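Local atomic coordinates of quinoline 2-oxidoreductase medium subunit (Pseudomonas putida, PDB entry 1T3Q), a protein that binds FAD and probably passes electrons through it, as the flavoprotein subunit of the molybdenum hydroxylase that oxidises quinoline at carbon 2. Residues Ala208-Leu213 against Gln222-Asn227. Residues are numbered along the deposited sequence; the frame is centred on the assembly and turned at random.
Sequences AARIAL and QAIRAN
Two donors converge on Ile211 O: the backbone Ala223 N lies 2.9 Å from it, with an N-H...O angle of 148°, and a water donates to the same Ile211 O at 2.8 Å. That water in turn accepts from Gln222 NE2 at 2.7 Å, bridging backbone and side chain. The bend of the Gln222 chain at chi2 (-61°) carries CD back toward the strand, leaving NE2 3.5 Å from Ala212 CB. Ala212 and Gln222 form a non-hydrogen-bonded antiparallel pair, which joins strand 205-214 to the short strand 221-222, the outermost on that side of the four-stranded antiparallel sheet within this chain, in the CO dehydrogenase flavoprotein C-terminal domain. Ala223 follows as centre of an inverse gamma turn and N-cap of helix 224-230. Ile211 packs its CB 4.2 Å from Ala223 CB and its CG1 4.2 Å from Ala226 CB in the helix, while helices 237-248 and 261-284 continue the apolar layer. On the same strand face as Ala212, Arg210 folds its guanidinium nearly parallel to the Gln222 amide (8° between planes); the water lies on one guanidinium face, offset toward the rim, and NH1 comes 4.0 Å from Ile224 CD1. An alanine at Arg210 would probably uncover the water and leave the Gln222 amide freer to turn. Asn227 packs against the strand farther along, its CB 3.4 Å from Ala209 O.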
ATOM      1  N   ALA C 208     -42.382  56.437  23.426  1.00 30.18           N
ATOM      2  CA  ALA C 208     -42.185  56.067  22.032  1.00 28.45           C
ATOM      3  C   ALA C 208     -41.804  54.595  21.961  1.00 27.40           C
ATOM      4  O   ALA C 208     -41.034  54.109  22.788  1.00 27.55           O
ATOM      5  CB  ALA C 208     -41.086  56.922  21.409  1.00 29.79           C
ATOM      6  N   ALA C 209     -42.340  53.891  20.971  1.00 24.01           N
ATOM      7  CA  ALA C 209     -42.046  52.475  20.820  1.00 23.11           C
ATOM      8  C   ALA C 209     -42.002  52.045  19.364  1.00 21.49           C
ATOM      9  O   ALA C 209     -42.768  52.534  18.537  1.00 19.60           O
ATOM     10  CB  ALA C 209     -43.088  51.641  21.574  1.00 21.54           C
ATOM     11  N   ARG C 210     -41.078  51.137  19.063  1.00 21.72           N
ATOM     12  CA  ARG C 210     -40.930  50.569  17.730  1.00 22.78           C
ATOM     13  C   ARG C 210     -40.744  49.073  17.949  1.00 22.08           C
ATOM     14  O   ARG C 210     -39.696  48.630  18.420  1.00 22.39           O
ATOM     15  CB  ARG C 210     -39.714  51.152  16.998  1.00 23.17           C
ATOM     16  CG  ARG C 210     -39.884  52.599  16.544  1.00 24.96           C
ATOM     17  CD  ARG C 210     -40.913  52.744  15.418  1.00 28.08           C
ATOM     18  NE  ARG C 210     -40.455  52.159  14.158  1.00 29.25           N
ATOM     19  CZ  ARG C 210     -41.101  52.272  12.999  1.00 29.85           C
ATOM     20  NH1 ARG C 210     -42.241  52.948  12.931  1.00 30.78           N
ATOM     21  NH2 ARG C 210     -40.607  51.706  11.904  1.00 27.87           N
ATOM     22  N   ILE C 211     -41.785  48.310  17.635  1.00 21.65           N
ATOM     23  CA  ILE C 211     -41.775  46.862  17.788  1.00 21.06           C
ATOM     24  C   ILE C 211     -41.721  46.248  16.397  1.00 21.85           C
ATOM     25  O   ILE C 211     -42.509  46.617  15.526  1.00 20.84           O
ATOM     26  CB  ILE C 211     -43.059  46.372  18.493  1.00 21.25           C
ATOM     27  CG1 ILE C 211     -43.285  47.171  19.780  1.00 21.84           C
ATOM     28  CG2 ILE C 211     -42.957  44.877  18.791  1.00 21.71           C
ATOM     29  CD1 ILE C 211     -42.107  47.157  20.738  1.00 21.11           C
ATOM     30  N   ALA C 212     -40.792  45.319  16.190  1.00 21.64           N
ATOM     31  CA  ALA C 212     -40.642  44.674  14.892  1.00 22.60           C
ATOM     32  C   ALA C 212     -40.430  43.171  15.006  1.00 23.24           C
ATOM     33  O   ALA C 212     -39.738  42.694  15.903  1.00 23.27           O
ATOM     34  CB  ALA C 212     -39.475  45.301  14.131  1.00 20.96           C
ATOM     35  N   LEU C 213     -41.032  42.430  14.083  1.00 22.62           N
ATOM     36  CA  LEU C 213     -40.896  40.980  14.057  1.00 23.53           C
ATOM     37  C   LEU C 213     -40.271  40.551  12.736  1.00 24.34           C
ATOM     38  O   LEU C 213     -40.619  41.072  11.675  1.00 22.83           O
ATOM     39  CB  LEU C 213     -42.260  40.303  14.218  1.00 25.47           C
ATOM     40  CG  LEU C 213     -42.859  40.248  15.627  1.00 26.76           C
ATOM     41  CD1 LEU C 213     -43.169  41.653  16.124  1.00 26.42           C
ATOM     42  CD2 LEU C 213     -44.124  39.414  15.598  1.00 27.48           C
ATOM     43  N   GLN C 222     -43.176  45.777  10.904  1.00 23.97           N
ATOM     44  CA  GLN C 222     -43.178  46.868  11.865  1.00 23.96           C
ATOM     45  C   GLN C 222     -44.593  46.863  12.431  1.00 24.99           C
ATOM     46  O   GLN C 222     -45.556  47.220  11.741  1.00 24.18           O
ATOM     47  CB  GLN C 222     -42.857  48.191  11.161  1.00 24.28           C
ATOM     48  CG  GLN C 222     -41.543  48.153  10.379  1.00 24.84           C
ATOM     49  CD  GLN C 222     -40.325  47.871  11.257  1.00 25.01           C
ATOM     50  OE1 GLN C 222     -39.334  47.301  10.795  1.00 26.89           O
ATOM     51  NE2 GLN C 222     -40.391  48.279  12.521  1.00 23.27           N
ATOM     52  N   ALA C 223     -44.710  46.418  13.680  1.00 24.48           N
ATOM     53  CA  ALA C 223     -45.997  46.305  14.359  1.00 24.76           C
ATOM     54  C   ALA C 223     -46.547  47.640  14.831  1.00 25.43           C
ATOM     55  O   ALA C 223     -46.518  47.951  16.025  1.00 24.74           O
ATOM     56  CB  ALA C 223     -45.876  45.345  15.541  1.00 23.77           C
ATOM     57  N   ILE C 224     -47.067  48.417  13.887  1.00 25.58           N
ATOM     58  CA  ILE C 224     -47.621  49.729  14.195  1.00 26.01           C
ATOM     59  C   ILE C 224     -48.701  49.672  15.272  1.00 25.67           C
ATOM     60  O   ILE C 224     -48.744  50.531  16.148  1.00 24.57           O
ATOM     61  CB  ILE C 224     -48.193  50.388  12.924  1.00 27.28           C
ATOM     62  CG1 ILE C 224     -47.088  50.507  11.873  1.00 26.23           C
ATOM     63  CG2 ILE C 224     -48.759  51.767  13.251  1.00 26.93           C
ATOM     64  CD1 ILE C 224     -45.841  51.217  12.370  1.00 28.51           C
ATOM     65  N   ARG C 225     -49.570  48.664  15.207  1.00 24.99           N
ATOM     66  CA  ARG C 225     -50.634  48.516  16.200  1.00 25.66           C
ATOM     67  C   ARG C 225     -50.066  48.437  17.613  1.00 24.81           C
ATOM     68  O   ARG C 225     -50.620  49.012  18.548  1.00 24.75           O
ATOM     69  CB  ARG C 225     -51.452  47.254  15.936  1.00 26.31           C
ATOM     70  CG  ARG C 225     -52.478  47.365  14.830  1.00 29.25           C
ATOM     71  N   ALA C 226     -48.964  47.709  17.762  1.00 23.53           N
ATOM     72  CA  ALA C 226     -48.324  47.560  19.062  1.00 21.64           C
ATOM     73  C   ALA C 226     -47.635  48.858  19.466  1.00 22.58           C
ATOM     74  O   ALA C 226     -47.694  49.262  20.629  1.00 22.04           O
ATOM     75  CB  ALA C 226     -47.311  46.420  19.019  1.00 23.28           C
ATOM     76  N   ASN C 227     -46.976  49.504  18.506  1.00 22.04           N
ATOM     77  CA  ASN C 227     -46.287  50.769  18.764  1.00 22.81           C
ATOM     78  C   ASN C 227     -47.269  51.773  19.362  1.00 23.07           C
ATOM     79  O   ASN C 227     -47.035  52.336  20.433  1.00 23.76           O
ATOM     80  CB  ASN C 227     -45.726  51.362  17.463  1.00 22.29           C
ATOM     81  CG  ASN C 227     -44.644  50.500  16.834  1.00 21.59           C
ATOM     82  OD1 ASN C 227     -44.149  50.810  15.746  1.00 23.85           O
ATOM     83  ND2 ASN C 227     -44.269  49.428  17.507  1.00 17.52           N
TER
HETATM   84  O   HOH W   1     -42.110  49.207  14.423  1.00 22.81           O